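Local coordinates for protein ketosynthase (Streptomyces sp. MSC090213JE08, PDB 6KXF) that probably catalyses the decarboxylative condensation of an acyl-[ACP] with malonyl-[ACP] to give a 3-oxoacyl-[ACP], as a homodimeric beta-ketoacyl-ACP synthase, at residues R9-G14 / H254-G259; V189-C194 / I237-S242. All coordinates share one frame; numbering follows the deposited sequence.

Contact 1: R9-G14 / H254-G259; sequences RVVLTG and HAEVLG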
# COMPACT_ATOMS: atom_id res chain seq x y z
N ARG A 9 -4.91 -24.30 12.18
CA ARG A 9 -3.85 -24.52 11.19
C ARG A 9 -4.32 -24.07 9.80
O ARG A 9 -5.48 -24.23 9.41
CB ARG A 9 -3.43 -25.98 11.26
CG ARG A 9 -2.76 -26.31 12.59
CD ARG A 9 -1.53 -27.16 12.35
NE ARG A 9 -1.93 -28.51 12.15
CZ ARG A 9 -1.19 -29.45 11.58
NH1 ARG A 9 -0.09 -29.17 10.91
NH2 ARG A 9 -1.58 -30.70 11.70
N VAL A 10 -3.39 -23.45 9.06
CA VAL A 10 -3.68 -22.84 7.76
C VAL A 10 -2.62 -23.35 6.76
O VAL A 10 -1.43 -23.26 7.02
CB VAL A 10 -3.65 -21.31 7.88
CG1 VAL A 10 -3.68 -20.62 6.52
CG2 VAL A 10 -4.75 -20.78 8.79
N VAL A 11 -3.08 -23.90 5.64
CA VAL A 11 -2.23 -24.53 4.64
C VAL A 11 -2.41 -23.82 3.28
O VAL A 11 -3.42 -23.14 3.05
CB VAL A 11 -2.52 -26.04 4.55
CG1 VAL A 11 -2.04 -26.79 5.79
CG2 VAL A 11 -3.98 -26.35 4.26
N LEU A 12 -1.44 -24.06 2.38
CA LEU A 12 -1.39 -23.55 1.02
C LEU A 12 -1.82 -24.66 0.06
O LEU A 12 -1.09 -25.64 -0.06
CB LEU A 12 0.04 -23.10 0.71
CG LEU A 12 0.57 -22.00 1.62
CD1 LEU A 12 2.07 -21.75 1.41
CD2 LEU A 12 -0.23 -20.72 1.40
N THR A 13 -2.98 -24.51 -0.58
CA THR A 13 -3.51 -25.57 -1.43
C THR A 13 -3.41 -25.23 -2.91
O THR A 13 -3.75 -26.07 -3.75
CB THR A 13 -4.96 -25.85 -1.05
OG1 THR A 13 -5.72 -24.64 -1.05
CG2 THR A 13 -5.05 -26.45 0.33
N GLY A 14 -3.02 -23.99 -3.23
CA GLY A 14 -2.99 -23.52 -4.63
C GLY A 14 -1.99 -22.38 -4.85
O GLY A 14 -1.91 -21.44 -4.06
N HIS A 254 0.47 -27.97 -0.55
CA HIS A 254 1.86 -27.62 -0.91
C HIS A 254 2.73 -27.48 0.34
O HIS A 254 3.86 -27.97 0.37
CB HIS A 254 1.89 -26.34 -1.75
CG HIS A 254 1.33 -26.47 -3.12
ND1 HIS A 254 1.95 -27.23 -4.12
CD2 HIS A 254 0.28 -25.85 -3.71
CE1 HIS A 254 1.28 -27.07 -5.26
NE2 HIS A 254 0.24 -26.23 -5.03
N ALA A 255 2.21 -26.77 1.37
CA ALA A 255 2.94 -26.41 2.53
C ALA A 255 1.98 -25.79 3.54
O ALA A 255 0.82 -25.53 3.23
CB ALA A 255 4.06 -25.46 2.17
N GLU A 256 2.50 -25.45 4.71
CA GLU A 256 1.70 -24.89 5.79
C GLU A 256 2.19 -23.48 6.11
O GLU A 256 3.38 -23.20 6.02
CB GLU A 256 1.77 -25.77 7.05
CG GLU A 256 0.99 -25.18 8.23
CD GLU A 256 0.79 -26.11 9.42
OE1 GLU A 256 1.20 -27.25 9.33
OE2 GLU A 256 0.20 -25.67 10.42
N VAL A 257 1.26 -22.56 6.43
CA VAL A 257 1.61 -21.22 6.86
C VAL A 257 1.74 -21.27 8.39
O VAL A 257 0.74 -21.54 9.06
CB VAL A 257 0.59 -20.14 6.43
CG1 VAL A 257 1.14 -18.76 6.74
CG2 VAL A 257 0.23 -20.28 4.96
N LEU A 258 2.93 -20.95 8.92
CA LEU A 258 3.20 -21.09 10.34
C LEU A 258 2.96 -19.75 11.04
O LEU A 258 2.30 -19.74 12.07
CB LEU A 258 4.62 -21.64 10.58
CG LEU A 258 4.88 -23.08 10.12
CD1 LEU A 258 6.29 -23.51 10.50
CD2 LEU A 258 3.86 -24.09 10.70
N GLY A 259 3.42 -18.64 10.45
CA GLY A 259 3.24 -17.34 11.04
C GLY A 259 3.92 -16.24 10.26
O GLY A 259 4.52 -16.49 9.20
O HOH W 1 -0.83 -23.31 10.30
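The carboxylate of E256 is held through both oxygens: OE1 takes a bond of 2.8 Å from R9 NH1, and OE2 lies 2.6 Å from a water. The first is a salt bridge of modest geometry, with an N-H...O angle of 132°; NH1 meets OE1 on its syn side, and the guanidinium and carboxylate planes stand 40° apart. With CG anti to its backbone N (chi1 177°) and the chain extended beyond, E256 reaches R9 from the face it shares with V11; R9 is bent at chi2 and chi3. The same water accepts a hydrogen bond from V10 N and lies within bonding distance of V257 O on the other strand. Strands 10-19 and 255-264, distant in sequence, pair antiparallel here in the mixed sheet of the thiolase-like fold. The non-hydrogen-bonded pair V11 with E256, CA to CA 4.1 Å, sets the register. Single bonds run from V257 N to V10 O, from L12 N to A255 O, nearly straight, and, just ahead of the strand, from H254 N to L12 O. L12 CD2 packs 3.6 Å from V257 CG2, the side chains crossing at about a right angle. H254 brings its ring edge to G14 N, CD2 lying 3.8 Å away, while E354 and D92 bind its ring nitrogens. With acids at both nitrogens the imidazole would probably lean toward the protonated form, and R9 should likewise stabilise E256 as the carboxylate.

Contact 2: V189-C194 / I237-S242; sequences VDIALC and ILVLES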
# COMPACT_ATOMS: atom_id res chain seq x y z
N VAL A 189 -13.29 -16.74 8.45
CA VAL A 189 -13.33 -17.33 7.07
C VAL A 189 -12.45 -18.57 7.09
O VAL A 189 -11.59 -18.71 7.96
CB VAL A 189 -12.84 -16.34 6.00
CG1 VAL A 189 -13.69 -15.08 5.92
CG2 VAL A 189 -11.37 -15.97 6.24
N ASP A 190 -12.68 -19.48 6.13
CA ASP A 190 -11.89 -20.71 6.01
C ASP A 190 -11.02 -20.70 4.74
O ASP A 190 -10.29 -21.65 4.48
CB ASP A 190 -12.83 -21.92 6.02
CG ASP A 190 -13.50 -22.15 7.37
OD1 ASP A 190 -13.00 -21.64 8.40
OD2 ASP A 190 -14.51 -22.88 7.40
N ILE A 191 -11.10 -19.64 3.94
CA ILE A 191 -10.36 -19.58 2.67
C ILE A 191 -10.00 -18.12 2.35
O ILE A 191 -10.81 -17.20 2.51
CB ILE A 191 -11.19 -20.28 1.56
CG1 ILE A 191 -10.33 -20.68 0.36
CG2 ILE A 191 -12.37 -19.44 1.11
CD1 ILE A 191 -10.69 -22.03 -0.19
N ALA A 192 -8.77 -17.89 1.87
CA ALA A 192 -8.30 -16.57 1.49
C ALA A 192 -7.40 -16.68 0.25
O ALA A 192 -6.63 -17.63 0.15
CB ALA A 192 -7.55 -15.97 2.65
N LEU A 193 -7.59 -15.78 -0.72
CA LEU A 193 -6.76 -15.65 -1.88
C LEU A 193 -5.89 -14.40 -1.68
O LEU A 193 -6.42 -13.31 -1.56
CB LEU A 193 -7.65 -15.50 -3.12
CG LEU A 193 -8.67 -16.63 -3.36
CD1 LEU A 193 -9.39 -16.40 -4.68
CD2 LEU A 193 -8.02 -17.99 -3.35
N CYS A 194 -4.58 -14.60 -1.59
CA CYS A 194 -3.65 -13.61 -1.15
C CYS A 194 -2.42 -13.60 -2.06
O CYS A 194 -1.94 -14.64 -2.49
CB CYS A 194 -3.18 -13.89 0.27
SG CYS A 194 -4.56 -14.17 1.44
N ILE A 237 -0.52 -15.50 -6.63
CA ILE A 237 -1.67 -15.61 -5.74
C ILE A 237 -1.60 -16.98 -5.09
O ILE A 237 -1.31 -17.97 -5.76
CB ILE A 237 -2.99 -15.38 -6.51
CG1 ILE A 237 -3.08 -14.00 -7.16
CG2 ILE A 237 -4.17 -15.70 -5.65
CD1 ILE A 237 -3.20 -12.79 -6.21
N LEU A 238 -1.76 -17.00 -3.76
CA LEU A 238 -1.73 -18.18 -2.97
C LEU A 238 -3.15 -18.46 -2.43
O LEU A 238 -3.80 -17.52 -1.94
CB LEU A 238 -0.75 -17.97 -1.81
CG LEU A 238 0.72 -17.81 -2.18
CD1 LEU A 238 1.04 -16.38 -2.60
CD2 LEU A 238 1.64 -18.24 -1.04
N VAL A 239 -3.59 -19.73 -2.48
CA VAL A 239 -4.81 -20.16 -1.78
C VAL A 239 -4.41 -20.59 -0.38
O VAL A 239 -3.69 -21.60 -0.18
CB VAL A 239 -5.60 -21.27 -2.52
CG1 VAL A 239 -6.88 -21.66 -1.78
CG2 VAL A 239 -5.93 -20.86 -3.93
N LEU A 240 -4.87 -19.81 0.61
CA LEU A 240 -4.74 -20.14 2.01
C LEU A 240 -6.07 -20.75 2.42
O LEU A 240 -7.09 -20.21 2.01
CB LEU A 240 -4.44 -18.90 2.86
CG LEU A 240 -3.00 -18.41 2.87
CD1 LEU A 240 -2.61 -17.84 1.52
CD2 LEU A 240 -2.80 -17.35 3.97
N GLU A 241 -6.03 -21.84 3.21
CA GLU A 241 -7.21 -22.61 3.49
C GLU A 241 -7.05 -23.24 4.88
O GLU A 241 -5.94 -23.58 5.24
CB GLU A 241 -7.36 -23.64 2.36
CG GLU A 241 -8.61 -24.47 2.43
CD GLU A 241 -8.92 -25.30 1.19
OE1 GLU A 241 -8.11 -25.29 0.23
OE2 GLU A 241 -9.97 -25.97 1.19
N SER A 242 -8.13 -23.35 5.67
CA SER A 242 -8.05 -24.06 6.93
C SER A 242 -7.62 -25.51 6.68
O SER A 242 -8.04 -26.19 5.69
CB SER A 242 -9.39 -24.03 7.66
OG SER A 242 -10.42 -24.61 6.86
O HOH W 2 -13.06 -25.21 7.71
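I191 has CG1 anti to its backbone N (chi1 -161°) and E241 does the same with CG (chi1 -175°), which lays the two side chains side by side, pointing the same way, with I191 CD1 4.0 Å from E241 CD. They form one pair of an antiparallel strand pairing, 191-194 against 237-242, in the mixed sheet of the thiolase-like fold. The alternation of hydrogen-bonded pairs, A192 with L240 and C194 with L238, and non-hydrogen-bonded pairs, I191 with E241 and L193 with V239, establishes a regular register. Each hydrogen-bonded pair has both N-H...O bonds; the shorter at C194 is L238 N to C194 O, 2.7 Å and 172°. On the face of I191, L193 and V239, L193 CD2 comes alongside V239 CG2 at 3.6 Å, and helix 77-92 packs over L193 and V239. The opposite face carries A192, C194 and L240, where L240 CD1 is 4.2 Å from C194 SG. E241 has polar partners elsewhere, among them R249, salt-bridged to OE1, and S245 at OE2. At the strand end S242 N binds D190 O at 3.0 Å, and S242 OG caps S245 N at the start of helix 243-248. A water 2.8 Å from S242 OG also makes a weak bond to D190 OD2, whose carboxylate is salt-bridged through OD1 to R8.

Overall arrangement
Contacts 1 and 2 lie in one mixed sheet, their centres 9 Å apart, because strand 10-19 has 255-264 on one edge and 234-242 on the other; 191-198 then follows 234-242, giving the local order 255-264, 10-19, 234-242, 191-198. The seam between the contacts is bridged by V239 N and G14 O at 2.9 Å and by T13 OG1 and E241 OE1 at 2.8 Å, both probable hydrogen bonds. Packing continues across it, with L12 CD2 3.7 Å from L240 CD1. Helix 172-185 touches V10 and V257 of contact 1 and C194 and L240 of contact 2, so it spans both. Each contact is centred about 16 Å from the chain centre, on the same side of it.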